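Local coordinates for protein lipase aflb (Neosartorya fumigata, PDB 6IDY) that probably hydrolyses the ester bonds of lipids as a serine lipase, and carries a bound calcium ion, at residues V253-V267 and V308-Q322. Sequence-based numbering, arbitrary orientation.
Sequences VDDFIAISPDFHGTV and VPTTTIYSTFDEIVQ. With CA (calcium ion), chain D.
F256 and T310 lie side by side on one face of the sheet, with OG1 of T310 3.6 Å from CD2 of F256, set obliquely to the ring. With chi1 at 171°, CG of F256 points opposite the backbone N, setting the ring alongside T310, whose OG1 donates to V308 O, which fixes the hydroxyl's direction. Further along this face, the CG2 methyl of T312 meets the F263 ring at its edge, 3.7 Å from CE2; P261 CB sits over one face of that ring, near the rim. On the other face the I313 side chain runs beside two isoleucines, its CD1 3.7 Å from I259 CD1 and 4.0 Å from I257 CG2, against helix 368-379, where I313 touches A370 and L373. Five backbone bonds, alternating from F256 N to P309 O through to S260 N to I313 O, join strands 255-259 and 310-314, whose axes run 9° from parallel in the central sheet of an alpha/beta-hydrolase fold. At the N-terminal end both carboxylate oxygens of D255 bind calcium, with A377, H380 and G382 completing the protein ligands; a water donates to D255 OD1 (2.7 Å) and to P309 O and accepts from T311 OG1, whose main polar partner is G384. Past the strands, another water donates to S260 OG, whose main polar partner is H361, and to D318 OD2, and accepts from S315 N. D318 OD2 is also hydrogen-bonded to H361 ND1, consistent with a lipase triad's acid-histidine pair, and D318 OD1 takes both I320 N and V321 N. Farther on, T266 OG1 accepts from Q322 N at 3.0 Å, and V267 N reaches Q322 O at 3.3 Å.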
ATOM      1  N   VAL A 253     -12.608   4.832 -13.722  1.00 22.64           N
ATOM      2  CA  VAL A 253     -11.835   5.323 -12.574  1.00 21.91           C
ATOM      3  C   VAL A 253     -11.686   6.832 -12.682  1.00 25.57           C
ATOM      4  O   VAL A 253     -11.014   7.315 -13.596  1.00 25.29           O
ATOM      5  CB  VAL A 253     -10.478   4.587 -12.346  1.00 24.42           C
ATOM      6  CG1 VAL A 253      -9.678   5.221 -11.202  1.00 22.86           C
ATOM      7  CG2 VAL A 253     -10.703   3.110 -12.066  1.00 24.16           C
ATOM      8  N   ASP A 254     -12.331   7.574 -11.762  1.00 22.18           N
ATOM      9  CA  ASP A 254     -12.277   9.041 -11.745  1.00 21.83           C
ATOM     10  C   ASP A 254     -11.056   9.580 -11.013  1.00 24.52           C
ATOM     11  O   ASP A 254     -10.607  10.680 -11.316  1.00 24.48           O
ATOM     12  CB  ASP A 254     -13.562   9.636 -11.147  1.00 23.80           C
ATOM     13  CG  ASP A 254     -14.813   9.393 -11.971  1.00 30.49           C
ATOM     14  OD1 ASP A 254     -14.685   9.147 -13.193  1.00 31.01           O
ATOM     15  OD2 ASP A 254     -15.922   9.466 -11.400  1.00 31.42           O
ATOM     16  N   ASP A 255     -10.546   8.834 -10.029  1.00 20.61           N
ATOM     17  CA  ASP A 255      -9.387   9.246  -9.243  1.00 20.05           C
ATOM     18  C   ASP A 255      -8.560   8.063  -8.827  1.00 23.06           C
ATOM     19  O   ASP A 255      -9.096   7.048  -8.380  1.00 22.68           O
ATOM     20  CB  ASP A 255      -9.820  10.017  -7.977  1.00 22.06           C
ATOM     21  CG  ASP A 255     -10.273  11.445  -8.226  1.00 27.33           C
ATOM     22  OD1 ASP A 255      -9.410  12.302  -8.502  1.00 26.11           O
ATOM     23  OD2 ASP A 255     -11.491  11.706  -8.132  1.00 29.49           O
ATOM     24  N   PHE A 256      -7.244   8.208  -8.953  1.00 18.67           N
ATOM     25  CA  PHE A 256      -6.274   7.224  -8.507  1.00 17.18           C
ATOM     26  C   PHE A 256      -5.394   7.967  -7.502  1.00 20.81           C
ATOM     27  O   PHE A 256      -4.622   8.838  -7.889  1.00 20.10           O
ATOM     28  CB  PHE A 256      -5.488   6.631  -9.711  1.00 17.84           C
ATOM     29  CG  PHE A 256      -4.278   5.739  -9.462  1.00 18.25           C
ATOM     30  CD1 PHE A 256      -4.064   5.147  -8.218  1.00 20.45           C
ATOM     31  CD2 PHE A 256      -3.363   5.482 -10.480  1.00 19.26           C
ATOM     32  CE1 PHE A 256      -2.943   4.339  -7.993  1.00 20.25           C
ATOM     33  CE2 PHE A 256      -2.247   4.670 -10.253  1.00 21.23           C
ATOM     34  CZ  PHE A 256      -2.042   4.110  -9.011  1.00 19.03           C
ATOM     35  N   ILE A 257      -5.594   7.698  -6.200  1.00 18.41           N
ATOM     36  CA  ILE A 257      -4.820   8.317  -5.117  1.00 17.59           C
ATOM     37  C   ILE A 257      -3.742   7.313  -4.724  1.00 20.96           C
ATOM     38  O   ILE A 257      -4.047   6.222  -4.255  1.00 20.72           O
ATOM     39  CB  ILE A 257      -5.721   8.781  -3.931  1.00 20.84           C
ATOM     40  CG1 ILE A 257      -6.798   9.783  -4.420  1.00 21.34           C
ATOM     41  CG2 ILE A 257      -4.865   9.390  -2.788  1.00 20.99           C
ATOM     42  CD1 ILE A 257      -8.151   9.699  -3.673  1.00 23.70           C
ATOM     43  N   ALA A 258      -2.486   7.655  -4.983  1.00 18.35           N
ATOM     44  CA  ALA A 258      -1.373   6.750  -4.741  1.00 17.84           C
ATOM     45  C   ALA A 258      -0.477   7.199  -3.594  1.00 21.04           C
ATOM     46  O   ALA A 258       0.238   8.197  -3.701  1.00 20.20           O
ATOM     47  CB  ALA A 258      -0.580   6.558  -6.023  1.00 18.25           C
ATOM     48  N   ILE A 259      -0.543   6.452  -2.478  1.00 17.82           N
ATOM     49  CA  ILE A 259       0.245   6.704  -1.265  1.00 16.96           C
ATOM     50  C   ILE A 259       1.561   5.938  -1.382  1.00 20.39           C
ATOM     51  O   ILE A 259       1.544   4.722  -1.600  1.00 19.90           O
ATOM     52  CB  ILE A 259      -0.548   6.312   0.018  1.00 19.65           C
ATOM     53  CG1 ILE A 259      -2.019   6.859   0.004  1.00 20.83           C
ATOM     54  CG2 ILE A 259       0.205   6.695   1.292  1.00 18.19           C
ATOM     55  CD1 ILE A 259      -2.219   8.443  -0.074  1.00 23.20           C
ATOM     56  N   SER A 260       2.697   6.666  -1.265  1.00 17.02           N
ATOM     57  CA  SER A 260       4.075   6.145  -1.361  1.00 16.13           C
ATOM     58  C   SER A 260       4.228   5.204  -2.568  1.00 20.64           C
ATOM     59  O   SER A 260       4.686   4.069  -2.389  1.00 20.11           O
ATOM     60  CB  SER A 260       4.467   5.424  -0.067  1.00 16.58           C
ATOM     61  OG  SER A 260       4.404   6.301   1.044  1.00 20.56           O
ATOM     62  N   PRO A 261       3.809   5.610  -3.796  1.00 18.05           N
ATOM     63  CA  PRO A 261       3.912   4.680  -4.926  1.00 17.67           C
ATOM     64  C   PRO A 261       5.315   4.570  -5.488  1.00 21.77           C
ATOM     65  O   PRO A 261       6.025   5.563  -5.587  1.00 21.34           O
ATOM     66  CB  PRO A 261       2.940   5.267  -5.940  1.00 18.90           C
ATOM     67  CG  PRO A 261       3.011   6.746  -5.688  1.00 22.90           C
ATOM     68  CD  PRO A 261       3.259   6.919  -4.228  1.00 18.69           C
ATOM     69  N   ASP A 262       5.707   3.356  -5.874  1.00 19.09           N
ATOM     70  CA  ASP A 262       7.028   3.126  -6.451  1.00 17.09           C
ATOM     71  C   ASP A 262       6.887   2.829  -7.940  1.00 19.57           C
ATOM     72  O   ASP A 262       7.210   1.734  -8.401  1.00 19.43           O
ATOM     73  CB  ASP A 262       7.792   2.039  -5.666  1.00 18.23           C
ATOM     74  CG  ASP A 262       7.157   0.665  -5.643  1.00 23.48           C
ATOM     75  OD1 ASP A 262       5.908   0.584  -5.551  1.00 24.49           O
ATOM     76  OD2 ASP A 262       7.904  -0.328  -5.709  1.00 24.32           O
ATOM     77  N   PHE A 263       6.414   3.833  -8.706  1.00 15.92           N
ATOM     78  CA  PHE A 263       6.181   3.713 -10.154  1.00 14.98           C
ATOM     79  C   PHE A 263       7.438   3.424 -10.957  1.00 18.52           C
ATOM     80  O   PHE A 263       7.331   3.007 -12.112  1.00 17.67           O
ATOM     81  CB  PHE A 263       5.436   4.931 -10.725  1.00 16.23           C
ATOM     82  CG  PHE A 263       4.043   5.120 -10.180  1.00 16.96           C
ATOM     83  CD1 PHE A 263       3.065   4.149 -10.371  1.00 19.81           C
ATOM     84  CD2 PHE A 263       3.690   6.292  -9.524  1.00 17.62           C
ATOM     85  CE1 PHE A 263       1.769   4.333  -9.878  1.00 19.78           C
ATOM     86  CE2 PHE A 263       2.380   6.497  -9.080  1.00 19.61           C
ATOM     87  CZ  PHE A 263       1.437   5.506  -9.235  1.00 18.11           C
ATOM     88  N   HIS A 264       8.624   3.606 -10.344  1.00 16.17           N
ATOM     89  CA  HIS A 264       9.898   3.275 -10.974  1.00 16.32           C
ATOM     90  C   HIS A 264      10.644   2.275 -10.083  1.00 21.34           C
ATOM     91  O   HIS A 264      11.826   2.034 -10.278  1.00 21.32           O
ATOM     92  CB  HIS A 264      10.759   4.533 -11.217  1.00 17.17           C
ATOM     93  CG  HIS A 264      11.686   4.407 -12.397  1.00 20.32           C
ATOM     94  ND1 HIS A 264      12.474   3.277 -12.590  1.00 22.09           N
ATOM     95  CD2 HIS A 264      11.944   5.284 -13.391  1.00 21.12           C
ATOM     96  CE1 HIS A 264      13.157   3.498 -13.702  1.00 21.32           C
ATOM     97  NE2 HIS A 264      12.862   4.686 -14.223  1.00 21.28           N
ATOM     98  N   GLY A 265       9.941   1.690  -9.127  1.00 18.52           N
ATOM     99  CA  GLY A 265      10.545   0.767  -8.176  1.00 18.35           C
ATOM    100  C   GLY A 265      11.494   1.479  -7.227  1.00 22.23           C
ATOM    101  O   GLY A 265      11.322   2.664  -6.923  1.00 20.27           O
ATOM    102  N   THR A 266      12.533   0.772  -6.786  1.00 18.91           N
ATOM    103  CA  THR A 266      13.503   1.313  -5.842  1.00 18.59           C
ATOM    104  C   THR A 266      14.898   0.770  -6.070  1.00 22.23           C
ATOM    105  O   THR A 266      15.067  -0.344  -6.569  1.00 22.07           O
ATOM    106  CB  THR A 266      13.019   1.110  -4.391  1.00 23.54           C
ATOM    107  OG1 THR A 266      13.937   1.738  -3.502  1.00 21.63           O
ATOM    108  CG2 THR A 266      12.850  -0.354  -4.011  1.00 20.88           C
ATOM    109  N   VAL A 267      15.897   1.553  -5.686  1.00 19.38           N
ATOM    110  CA  VAL A 267      17.288   1.119  -5.813  1.00 19.95           C
ATOM    111  C   VAL A 267      17.773   0.481  -4.536  1.00 22.21           C
ATOM    112  O   VAL A 267      17.217   0.725  -3.459  1.00 20.22           O
ATOM    113  CB  VAL A 267      18.248   2.247  -6.247  1.00 24.14           C
ATOM    114  CG1 VAL A 267      17.915   2.730  -7.637  1.00 24.02           C
ATOM    115  CG2 VAL A 267      18.267   3.399  -5.246  1.00 23.58           C
ATOM    116  N   VAL A 308      -5.579   8.044 -15.695  1.00 19.02           N
ATOM    117  CA  VAL A 308      -6.784   8.669 -15.120  1.00 17.94           C
ATOM    118  C   VAL A 308      -6.268   9.781 -14.169  1.00 21.64           C
ATOM    119  O   VAL A 308      -5.074   9.745 -13.848  1.00 19.77           O
ATOM    120  CB  VAL A 308      -7.654   7.609 -14.348  1.00 20.88           C
ATOM    121  CG1 VAL A 308      -8.093   6.458 -15.247  1.00 20.10           C
ATOM    122  CG2 VAL A 308      -6.940   7.070 -13.103  1.00 19.67           C
ATOM    123  N   PRO A 309      -7.102  10.741 -13.678  1.00 19.80           N
ATOM    124  CA  PRO A 309      -6.578  11.746 -12.728  1.00 19.43           C
ATOM    125  C   PRO A 309      -5.853  11.078 -11.555  1.00 23.42           C
ATOM    126  O   PRO A 309      -6.468  10.310 -10.810  1.00 22.70           O
ATOM    127  CB  PRO A 309      -7.835  12.498 -12.281  1.00 21.47           C
ATOM    128  CG  PRO A 309      -8.767  12.378 -13.462  1.00 26.38           C
ATOM    129  CD  PRO A 309      -8.542  10.966 -13.946  1.00 21.24           C
ATOM    130  N   THR A 310      -4.525  11.298 -11.451  1.00 19.91           N
ATOM    131  CA  THR A 310      -3.717  10.658 -10.406  1.00 19.16           C
ATOM    132  C   THR A 310      -3.118  11.674  -9.431  1.00 22.44           C
ATOM    133  O   THR A 310      -2.533  12.677  -9.845  1.00 21.18           O
ATOM    134  CB  THR A 310      -2.661   9.717 -11.020  1.00 22.18           C
ATOM    135  OG1 THR A 310      -3.312   8.810 -11.916  1.00 23.39           O
ATOM    136  CG2 THR A 310      -1.892   8.915  -9.965  1.00 18.31           C
ATOM    137  N   THR A 311      -3.260  11.378  -8.129  1.00 19.46           N
ATOM    138  CA  THR A 311      -2.741  12.168  -7.017  1.00 19.23           C
ATOM    139  C   THR A 311      -1.685  11.300  -6.302  1.00 21.60           C
ATOM    140  O   THR A 311      -2.046  10.354  -5.600  1.00 20.47           O
ATOM    141  CB  THR A 311      -3.904  12.561  -6.078  1.00 22.83           C
ATOM    142  OG1 THR A 311      -4.941  13.172  -6.845  1.00 21.59           O
ATOM    143  CG2 THR A 311      -3.466  13.484  -4.942  1.00 19.77           C
ATOM    144  N   THR A 312      -0.389  11.593  -6.517  1.00 18.38           N
ATOM    145  CA  THR A 312       0.697  10.829  -5.877  1.00 17.58           C
ATOM    146  C   THR A 312       1.136  11.577  -4.632  1.00 21.70           C
ATOM    147  O   THR A 312       1.199  12.803  -4.662  1.00 20.52           O
ATOM    148  CB  THR A 312       1.865  10.511  -6.847  1.00 23.11           C
ATOM    149  OG1 THR A 312       2.673  11.674  -7.049  1.00 19.78           O
ATOM    150  CG2 THR A 312       1.397   9.929  -8.190  1.00 18.26           C
ATOM    151  N   ILE A 313       1.357  10.854  -3.517  1.00 18.59           N
ATOM    152  CA  ILE A 313       1.737  11.461  -2.237  1.00 18.29           C
ATOM    153  C   ILE A 313       2.879  10.649  -1.659  1.00 21.89           C
ATOM    154  O   ILE A 313       2.747   9.437  -1.471  1.00 21.41           O
ATOM    155  CB  ILE A 313       0.538  11.640  -1.250  1.00 21.29           C
ATOM    156  CG1 ILE A 313      -0.733  12.195  -1.973  1.00 21.58           C
ATOM    157  CG2 ILE A 313       0.950  12.550  -0.085  1.00 20.71           C
ATOM    158  CD1 ILE A 313      -2.050  11.881  -1.346  1.00 25.20           C
ATOM    159  N   TYR A 314       4.014  11.307  -1.408  1.00 18.29           N
ATOM    160  CA  TYR A 314       5.230  10.611  -0.978  1.00 17.62           C
ATOM    161  C   TYR A 314       6.129  11.455  -0.103  1.00 21.82           C
ATOM    162  O   TYR A 314       6.031  12.682  -0.113  1.00 20.51           O
ATOM    163  CB  TYR A 314       5.998  10.098  -2.221  1.00 17.24           C
ATOM    164  CG  TYR A 314       6.339  11.188  -3.216  1.00 17.81           C
ATOM    165  CD1 TYR A 314       5.376  11.690  -4.094  1.00 19.24           C
ATOM    166  CD2 TYR A 314       7.634  11.683  -3.317  1.00 18.45           C
ATOM    167  CE1 TYR A 314       5.693  12.672  -5.033  1.00 17.93           C
ATOM    168  CE2 TYR A 314       7.965  12.661  -4.254  1.00 19.42           C
ATOM    169  CZ  TYR A 314       6.989  13.157  -5.105  1.00 21.76           C
ATOM    170  OH  TYR A 314       7.315  14.141  -6.001  1.00 20.04           O
ATOM    171  N   SER A 315       7.059  10.784   0.602  1.00 19.12           N
ATOM    172  CA  SER A 315       7.949  11.403   1.575  1.00 18.92           C
ATOM    173  C   SER A 315       9.429  11.082   1.371  1.00 23.31           C
ATOM    174  O   SER A 315       9.773   9.950   1.034  1.00 23.02           O
ATOM    175  CB  SER A 315       7.526  10.955   2.974  1.00 21.14           C
ATOM    176  OG  SER A 315       8.378  11.416   4.010  1.00 24.64           O
ATOM    177  N   THR A 316      10.304  12.057   1.681  1.00 20.46           N
ATOM    178  CA  THR A 316      11.769  11.918   1.660  1.00 20.49           C
ATOM    179  C   THR A 316      12.197  10.810   2.647  1.00 24.32           C
ATOM    180  O   THR A 316      13.138  10.064   2.372  1.00 23.15           O
ATOM    181  CB  THR A 316      12.414  13.271   2.055  1.00 28.14           C
ATOM    182  OG1 THR A 316      12.208  14.199   0.996  1.00 26.00           O
ATOM    183  CG2 THR A 316      13.930  13.172   2.344  1.00 28.87           C
ATOM    184  N   PHE A 317      11.479  10.700   3.780  1.00 21.12           N
ATOM    185  CA  PHE A 317      11.794   9.767   4.865  1.00 20.41           C
ATOM    186  C   PHE A 317      11.268   8.351   4.630  1.00 24.44           C
ATOM    187  O   PHE A 317      11.223   7.543   5.561  1.00 23.82           O
ATOM    188  CB  PHE A 317      11.344  10.353   6.211  1.00 21.84           C
ATOM    189  CG  PHE A 317      12.050  11.664   6.484  1.00 23.16           C
ATOM    190  CD1 PHE A 317      13.391  11.687   6.855  1.00 25.57           C
ATOM    191  CD2 PHE A 317      11.391  12.874   6.310  1.00 24.57           C
ATOM    192  CE1 PHE A 317      14.057  12.896   7.052  1.00 27.46           C
ATOM    193  CE2 PHE A 317      12.051  14.088   6.530  1.00 27.70           C
ATOM    194  CZ  PHE A 317      13.380  14.091   6.894  1.00 26.76           C
ATOM    195  N   ASP A 318      10.958   8.022   3.362  1.00 20.89           N
ATOM    196  CA  ASP A 318      10.534   6.682   2.956  1.00 19.55           C
ATOM    197  C   ASP A 318      11.752   5.744   3.122  1.00 22.67           C
ATOM    198  O   ASP A 318      12.772   5.946   2.469  1.00 21.47           O
ATOM    199  CB  ASP A 318      10.065   6.706   1.486  1.00 19.88           C
ATOM    200  CG  ASP A 318       9.307   5.471   1.056  1.00 20.80           C
ATOM    201  OD1 ASP A 318       9.804   4.349   1.306  1.00 20.01           O
ATOM    202  OD2 ASP A 318       8.234   5.621   0.451  1.00 22.55           O
ATOM    203  N   GLU A 319      11.646   4.753   4.019  1.00 19.37           N
ATOM    204  CA  GLU A 319      12.723   3.802   4.335  1.00 19.24           C
ATOM    205  C   GLU A 319      12.752   2.574   3.407  1.00 24.06           C
ATOM    206  O   GLU A 319      13.637   1.725   3.533  1.00 24.66           O
ATOM    207  CB  GLU A 319      12.636   3.390   5.827  1.00 20.60           C
ATOM    208  CG  GLU A 319      11.629   2.288   6.148  1.00 25.43           C
ATOM    209  CD  GLU A 319      10.148   2.625   6.193  1.00 33.24           C
ATOM    210  OE1 GLU A 319       9.747   3.737   5.777  1.00 21.01           O
ATOM    211  OE2 GLU A 319       9.378   1.754   6.651  1.00 25.88           O
ATOM    212  N   ILE A 320      11.776   2.473   2.499  1.00 21.19           N
ATOM    213  CA  ILE A 320      11.612   1.341   1.581  1.00 20.78           C
ATOM    214  C   ILE A 320      11.994   1.714   0.157  1.00 21.96           C
ATOM    215  O   ILE A 320      12.692   0.957  -0.517  1.00 20.71           O
ATOM    216  CB  ILE A 320      10.130   0.827   1.616  1.00 23.73           C
ATOM    217  CG1 ILE A 320       9.620   0.515   3.060  1.00 23.98           C
ATOM    218  CG2 ILE A 320       9.916  -0.354   0.666  1.00 23.63           C
ATOM    219  CD1 ILE A 320      10.275  -0.547   3.826  1.00 30.32           C
ATOM    220  N   VAL A 321      11.470   2.849  -0.309  1.00 18.87           N
ATOM    221  CA  VAL A 321      11.628   3.333  -1.676  1.00 18.25           C
ATOM    222  C   VAL A 321      12.515   4.553  -1.716  1.00 22.97           C
ATOM    223  O   VAL A 321      12.296   5.504  -0.970  1.00 22.71           O
ATOM    224  CB  VAL A 321      10.243   3.609  -2.338  1.00 21.15           C
ATOM    225  CG1 VAL A 321      10.389   4.050  -3.797  1.00 20.23           C
ATOM    226  CG2 VAL A 321       9.314   2.397  -2.226  1.00 20.68           C
ATOM    227  N   GLN A 322      13.521   4.521  -2.597  1.00 19.56           N
ATOM    228  CA  GLN A 322      14.397   5.651  -2.852  1.00 19.61           C
ATOM    229  C   GLN A 322      14.809   5.657  -4.324  1.00 23.96           C
ATOM    230  O   GLN A 322      15.033   4.589  -4.894  1.00 24.02           O
ATOM    231  CB  GLN A 322      15.628   5.698  -1.933  1.00 21.19           C
ATOM    232  CG  GLN A 322      15.442   6.437  -0.585  1.00 38.40           C
ATOM    233  CD  GLN A 322      14.580   7.697  -0.515  1.00 46.96           C
ATOM    234  OE1 GLN A 322      14.813   8.716  -1.201  1.00 34.05           O
ATOM    235  NE2 GLN A 322      13.583   7.662   0.370  1.00 25.22           N
TER
HETATM  236 CA    CA D 501     -11.105  14.052  -8.752  1.00 25.93          CA
HETATM  237  O   HOH W   1     -11.431  13.233 -10.987  1.00 26.23           O
HETATM  238  O   HOH W   2      -6.797  11.682  -8.273  1.00 19.77           O
HETATM  239  O   HOH W   3       6.699   7.877   0.493  1.00 18.49           O
HETATM  240  O   HOH W   4     -13.434  13.742  -8.641  1.00 27.62           O